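Local coordinates for 'Carboxyl esterase 2 (Tuber melanosporum Mel28, PDB 5MIF), which probably hydrolyses carboxylic esters, as an archaeal-like carboxylesterase of the alpha/beta hydrolase fold, at residues F276-R290 with V305-F319. Sequence-based numbering, arbitrary orientation.
Sequences FPETLIVVAEVDPIR and VRAAIIRVLGTIHGF
The guanidinium of Arg290 lies flat on that of Arg311, centres 3.6 Å apart and planes 16° from parallel, with Arg311 NH2 over one face. The like charges are probably offset by acceptors: Arg290 NH1 donates to Glu285 O (2.9 Å), and Arg311 NE forms a salt bridge with Glu294. Replacing Arg290 by an alanine would probably leave Glu285 O without this donor and one face of the Arg311 guanidinium without its stacking partner. At the His317 ring edge, Asp287 OD2 accepts from ND1 at 2.7 Å, in the ring plane; ND1 comes to its syn side, tilted out of a carboxylate nearly perpendicular to the ring. Asp287 OD1 takes Ile289 N. The Phe319 ring presents its edge to Val282 CG1 (CZ at 3.7 Å) and to Ala284. Glu285, extended with CG anti to its backbone N (chi1 174°), brings OE1 to Gly314 N at 2.6 Å, where the chain turns a corner. Six backbone bonds from Thr279 N to Val312 N join the strands in parallel, axes 4.7 Å apart at 12°. With helix 290-302 they form a beta-alpha-beta unit of the alpha/beta hydrolase fold; with His317 NE2 bonded to Ser190 OG, the geometry is consistent with a Ser-His-Asp catalytic triad.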
loop_
_atom_site.group_PDB
_atom_site.type_symbol
_atom_site.label_atom_id
_atom_site.label_comp_id
_atom_site.label_asym_id
_atom_site.label_seq_id
_atom_site.Cartn_x
_atom_site.Cartn_y
_atom_site.Cartn_z
ATOM N N PHE A 276 -18.829 -10.210 -5.457
ATOM C CA PHE A 276 -17.799 -10.321 -4.415
ATOM C C PHE A 276 -17.858 -9.166 -3.426
ATOM O O PHE A 276 -18.332 -8.085 -3.757
ATOM C CB PHE A 276 -16.391 -10.397 -5.026
ATOM C CG PHE A 276 -15.800 -11.780 -5.016
ATOM C CD1 PHE A 276 -16.546 -12.878 -5.403
ATOM C CD2 PHE A 276 -14.507 -11.981 -4.574
ATOM C CE1 PHE A 276 -15.995 -14.154 -5.378
ATOM C CE2 PHE A 276 -13.950 -13.258 -4.535
ATOM C CZ PHE A 276 -14.690 -14.338 -4.941
ATOM N N PRO A 277 -17.400 -9.406 -2.191
ATOM C CA PRO A 277 -17.353 -8.331 -1.206
ATOM C C PRO A 277 -16.259 -7.350 -1.589
ATOM O O PRO A 277 -15.399 -7.712 -2.392
ATOM C CB PRO A 277 -17.015 -9.067 0.095
ATOM C CG PRO A 277 -16.196 -10.230 -0.363
ATOM C CD PRO A 277 -16.814 -10.657 -1.670
ATOM N N GLU A 278 -16.275 -6.133 -1.055
ATOM C CA GLU A 278 -15.170 -5.244 -1.353
ATOM C C GLU A 278 -13.869 -5.866 -0.852
ATOM O O GLU A 278 -13.792 -6.439 0.243
ATOM C CB GLU A 278 -15.398 -3.827 -0.831
ATOM C CG GLU A 278 -15.150 -3.529 0.591
ATOM C CD GLU A 278 -15.056 -2.017 0.793
ATOM O OE1 GLU A 278 -14.558 -1.330 -0.126
ATOM O OE2 GLU A 278 -15.497 -1.516 1.845
ATOM N N THR A 279 -12.862 -5.780 -1.710
ATOM C CA THR A 279 -11.654 -6.554 -1.556
ATOM C C THR A 279 -10.385 -5.718 -1.705
ATOM O O THR A 279 -10.274 -4.882 -2.608
ATOM C CB THR A 279 -11.650 -7.683 -2.599
ATOM O OG1 THR A 279 -12.729 -8.585 -2.312
ATOM C CG2 THR A 279 -10.327 -8.404 -2.618
ATOM N N LEU A 280 -9.437 -5.934 -0.801
ATOM C CA LEU A 280 -8.097 -5.378 -0.939
ATOM C C LEU A 280 -7.111 -6.494 -1.305
ATOM O O LEU A 280 -7.002 -7.499 -0.592
ATOM C CB LEU A 280 -7.663 -4.684 0.358
ATOM C CG LEU A 280 -6.171 -4.364 0.492
ATOM C CD1 LEU A 280 -5.727 -3.302 -0.519
ATOM C CD2 LEU A 280 -5.858 -3.908 1.894
ATOM N N ILE A 281 -6.394 -6.316 -2.410
ATOM C CA ILE A 281 -5.381 -7.282 -2.821
ATOM C C ILE A 281 -3.983 -6.693 -2.737
ATOM O O ILE A 281 -3.710 -5.618 -3.271
ATOM C CB ILE A 281 -5.643 -7.787 -4.249
ATOM C CG1 ILE A 281 -7.018 -8.452 -4.307
ATOM C CG2 ILE A 281 -4.528 -8.744 -4.699
ATOM C CD1 ILE A 281 -7.476 -8.814 -5.709
ATOM N N VAL A 282 -3.100 -7.397 -2.045
ATOM C CA VAL A 282 -1.717 -6.974 -1.905
ATOM C C VAL A 282 -0.828 -8.051 -2.525
ATOM O O VAL A 282 -0.995 -9.226 -2.223
ATOM C CB VAL A 282 -1.361 -6.752 -0.417
ATOM C CG1 VAL A 282 0.084 -6.365 -0.266
ATOM C CG2 VAL A 282 -2.271 -5.678 0.183
ATOM N N VAL A 283 0.098 -7.667 -3.397
ATOM C CA VAL A 283 0.984 -8.652 -4.035
ATOM C C VAL A 283 2.452 -8.273 -3.848
ATOM O O VAL A 283 2.782 -7.100 -3.639
ATOM C CB VAL A 283 0.699 -8.813 -5.553
ATOM C CG1 VAL A 283 -0.697 -9.401 -5.786
ATOM C CG2 VAL A 283 0.890 -7.474 -6.291
ATOM N N ALA A 284 3.328 -9.275 -3.882
ATOM C CA ALA A 284 4.762 -9.021 -3.849
ATOM C C ALA A 284 5.263 -8.816 -5.274
ATOM O O ALA A 284 4.758 -9.437 -6.200
ATOM C CB ALA A 284 5.501 -10.175 -3.178
ATOM N N GLU A 285 6.262 -7.960 -5.452
ATOM C CA GLU A 285 6.769 -7.676 -6.790
ATOM C C GLU A 285 7.489 -8.878 -7.396
ATOM O O GLU A 285 7.217 -9.274 -8.534
ATOM C CB GLU A 285 7.718 -6.485 -6.765
ATOM C CG GLU A 285 8.386 -6.216 -8.092
ATOM C CD GLU A 285 9.467 -5.161 -7.990
ATOM O OE1 GLU A 285 10.070 -5.035 -6.900
ATOM O OE2 GLU A 285 9.741 -4.488 -9.002
ATOM N N VAL A 286 8.402 -9.458 -6.629
ATOM C CA VAL A 286 9.230 -10.556 -7.123
ATOM C C VAL A 286 8.610 -11.881 -6.683
ATOM O O VAL A 286 8.883 -12.398 -5.602
ATOM C CB VAL A 286 10.682 -10.398 -6.629
ATOM C CG1 VAL A 286 11.561 -11.532 -7.126
ATOM C CG2 VAL A 286 11.233 -9.048 -7.094
ATOM N N ASP A 287 7.752 -12.407 -7.547
ATOM C CA ASP A 287 6.838 -13.483 -7.196
ATOM C C ASP A 287 6.202 -14.052 -8.453
ATOM O O ASP A 287 5.525 -13.330 -9.183
ATOM C CB ASP A 287 5.748 -12.968 -6.252
ATOM C CG ASP A 287 4.828 -14.071 -5.729
ATOM O OD1 ASP A 287 4.837 -15.200 -6.257
ATOM O OD2 ASP A 287 4.042 -13.798 -4.795
ATOM N N PRO A 288 6.399 -15.359 -8.699
ATOM C CA PRO A 288 5.764 -16.033 -9.834
ATOM C C PRO A 288 4.248 -15.872 -9.839
ATOM O O PRO A 288 3.642 -15.811 -10.906
ATOM C CB PRO A 288 6.111 -17.512 -9.617
ATOM C CG PRO A 288 7.164 -17.543 -8.635
ATOM C CD PRO A 288 7.138 -16.296 -7.838
ATOM N N ILE A 289 3.648 -15.803 -8.656
ATOM C CA ILE A 289 2.191 -15.822 -8.557
ATOM C C ILE A 289 1.608 -14.388 -8.592
ATOM O O ILE A 289 0.393 -14.200 -8.513
ATOM C CB ILE A 289 1.737 -16.580 -7.274
ATOM C CG1 ILE A 289 0.431 -17.322 -7.510
ATOM C CG2 ILE A 289 1.623 -15.674 -6.077
ATOM C CD1 ILE A 289 0.609 -18.507 -8.408
ATOM N N ARG A 290 2.476 -13.386 -8.732
ATOM C CA ARG A 290 2.044 -11.983 -8.711
ATOM C C ARG A 290 0.936 -11.669 -9.731
ATOM O O ARG A 290 -0.036 -10.995 -9.401
ATOM C CB ARG A 290 3.239 -11.053 -8.954
ATOM C CG ARG A 290 2.909 -9.566 -8.841
ATOM C CD ARG A 290 4.068 -8.715 -9.335
ATOM N NE ARG A 290 4.059 -8.643 -10.794
ATOM C CZ ARG A 290 5.120 -8.363 -11.549
ATOM N NH1 ARG A 290 6.296 -8.124 -10.987
ATOM N NH2 ARG A 290 5.000 -8.313 -12.871
ATOM N N VAL A 305 -17.003 -4.257 -8.529
ATOM C CA VAL A 305 -16.692 -4.499 -7.119
ATOM C C VAL A 305 -15.650 -3.485 -6.647
ATOM O O VAL A 305 -14.677 -3.210 -7.358
ATOM C CB VAL A 305 -16.178 -5.938 -6.892
ATOM C CG1 VAL A 305 -15.788 -6.139 -5.447
ATOM C CG2 VAL A 305 -17.241 -6.947 -7.304
ATOM N N ARG A 306 -15.839 -2.907 -5.462
ATOM C CA ARG A 306 -14.796 -2.035 -4.922
ATOM C C ARG A 306 -13.554 -2.866 -4.579
ATOM O O ARG A 306 -13.537 -3.598 -3.589
ATOM C CB ARG A 306 -15.286 -1.261 -3.690
ATOM C CG ARG A 306 -16.171 -0.061 -4.022
ATOM C CD ARG A 306 -16.490 0.791 -2.792
ATOM N NE ARG A 306 -15.315 1.506 -2.278
ATOM C CZ ARG A 306 -14.884 2.673 -2.760
ATOM N NH1 ARG A 306 -15.522 3.240 -3.779
ATOM N NH2 ARG A 306 -13.813 3.273 -2.240
ATOM N N ALA A 307 -12.522 -2.755 -5.406
ATOM C CA ALA A 307 -11.331 -3.557 -5.217
ATOM C C ALA A 307 -10.076 -2.713 -5.363
ATOM O O ALA A 307 -9.846 -2.092 -6.406
ATOM C CB ALA A 307 -11.305 -4.726 -6.204
ATOM N N ALA A 308 -9.263 -2.705 -4.310
ATOM C CA ALA A 308 -7.982 -2.019 -4.325
ATOM C C ALA A 308 -6.860 -3.031 -4.543
ATOM O O ALA A 308 -6.860 -4.111 -3.948
ATOM C CB ALA A 308 -7.778 -1.243 -3.026
ATOM N N ILE A 309 -5.909 -2.684 -5.403
ATOM C CA ILE A 309 -4.766 -3.552 -5.678
ATOM C C ILE A 309 -3.443 -2.810 -5.492
ATOM O O ILE A 309 -3.202 -1.754 -6.088
ATOM C CB ILE A 309 -4.794 -4.131 -7.114
ATOM C CG1 ILE A 309 -6.210 -4.561 -7.514
ATOM C CG2 ILE A 309 -3.800 -5.281 -7.230
ATOM C CD1 ILE A 309 -6.481 -4.425 -8.990
ATOM N N ILE A 310 -2.591 -3.383 -4.658
ATOM C CA ILE A 310 -1.315 -2.792 -4.315
ATOM C C ILE A 310 -0.158 -3.770 -4.507
ATOM O O ILE A 310 -0.196 -4.901 -4.021
ATOM C CB ILE A 310 -1.341 -2.305 -2.868
ATOM C CG1 ILE A 310 -2.018 -0.937 -2.799
ATOM C CG2 ILE A 310 0.043 -2.201 -2.297
ATOM C CD1 ILE A 310 -2.380 -0.570 -1.385
ATOM N N ARG A 311 0.863 -3.319 -5.225
ATOM C CA ARG A 311 2.081 -4.081 -5.445
ATOM C C ARG A 311 3.201 -3.505 -4.599
ATOM O O ARG A 311 3.502 -2.311 -4.679
ATOM C CB ARG A 311 2.486 -4.068 -6.926
ATOM C CG ARG A 311 3.865 -4.708 -7.188
ATOM C CD ARG A 311 4.400 -4.394 -8.590
ATOM N NE ARG A 311 3.562 -4.938 -9.655
ATOM C CZ ARG A 311 3.919 -4.988 -10.939
ATOM N NH1 ARG A 311 5.099 -4.509 -11.327
ATOM N NH2 ARG A 311 3.089 -5.505 -11.840
ATOM N N VAL A 312 3.818 -4.357 -3.790
ATOM C CA VAL A 312 4.897 -3.950 -2.912
ATOM C C VAL A 312 6.214 -4.262 -3.587
ATOM O O VAL A 312 6.502 -5.424 -3.880
ATOM C CB VAL A 312 4.821 -4.679 -1.549
ATOM C CG1 VAL A 312 5.799 -4.074 -0.570
ATOM C CG2 VAL A 312 3.416 -4.614 -1.000
ATOM N N LEU A 313 7.017 -3.241 -3.846
ATOM C CA LEU A 313 8.258 -3.456 -4.586
ATOM C C LEU A 313 9.376 -3.994 -3.690
ATOM O O LEU A 313 9.403 -3.731 -2.485
ATOM C CB LEU A 313 8.709 -2.168 -5.275
ATOM C CG LEU A 313 8.114 -1.940 -6.663
ATOM C CD1 LEU A 313 6.584 -1.742 -6.594
ATOM C CD2 LEU A 313 8.793 -0.766 -7.350
ATOM N N GLY A 314 10.275 -4.778 -4.281
ATOM C CA GLY A 314 11.467 -5.254 -3.590
ATOM C C GLY A 314 11.254 -6.411 -2.618
ATOM O O GLY A 314 12.150 -6.763 -1.847
ATOM N N THR A 315 10.072 -7.012 -2.637
ATOM C CA THR A 315 9.820 -8.116 -1.720
ATOM C C THR A 315 9.286 -9.325 -2.471
ATOM O O THR A 315 9.044 -9.260 -3.676
ATOM C CB THR A 315 8.852 -7.715 -0.595
ATOM O OG1 THR A 315 8.856 -8.729 0.426
ATOM C CG2 THR A 315 7.450 -7.526 -1.131
ATOM N N ILE A 316 9.123 -10.431 -1.746
ATOM C CA ILE A 316 8.844 -11.736 -2.339
ATOM C C ILE A 316 7.653 -12.421 -1.689
ATOM O O ILE A 316 7.150 -11.967 -0.661
ATOM C CB ILE A 316 10.065 -12.673 -2.208
ATOM C CG1 ILE A 316 10.390 -12.909 -0.729
ATOM C CG2 ILE A 316 11.263 -12.111 -2.981
ATOM C CD1 ILE A 316 11.580 -13.793 -0.493
ATOM N N HIS A 317 7.224 -13.528 -2.288
ATOM C CA HIS A 317 6.128 -14.335 -1.763
ATOM C C HIS A 317 6.367 -14.696 -0.293
ATOM O O HIS A 317 7.489 -15.035 0.098
ATOM C CB HIS A 317 5.955 -15.601 -2.606
ATOM C CG HIS A 317 4.617 -16.254 -2.452
ATOM N ND1 HIS A 317 3.528 -15.909 -3.225
ATOM C CD2 HIS A 317 4.185 -17.220 -1.606
ATOM C CE1 HIS A 317 2.489 -16.644 -2.872
ATOM N NE2 HIS A 317 2.863 -17.452 -1.897
ATOM N N GLY A 318 5.327 -14.587 0.525
ATOM C CA GLY A 318 5.432 -14.952 1.923
ATOM C C GLY A 318 5.737 -13.806 2.876
ATOM O O GLY A 318 5.810 -14.027 4.087
ATOM N N PHE A 319 5.883 -12.582 2.366
ATOM C CA PHE A 319 6.362 -11.499 3.235
ATOM C C PHE A 319 5.437 -11.209 4.416
ATOM O O PHE A 319 5.880 -10.683 5.432
ATOM C CB PHE A 319 6.622 -10.199 2.443
ATOM C CG PHE A 319 5.383 -9.507 1.897
ATOM C CD1 PHE A 319 4.518 -8.799 2.732
ATOM C CD2 PHE A 319 5.148 -9.476 0.531
ATOM C CE1 PHE A 319 3.411 -8.146 2.216
ATOM C CE2 PHE A 319 4.047 -8.813 0.001
ATOM C CZ PHE A 319 3.174 -8.150 0.840
HETATM O O HOH W 1 8.544 -14.773 -4.539
#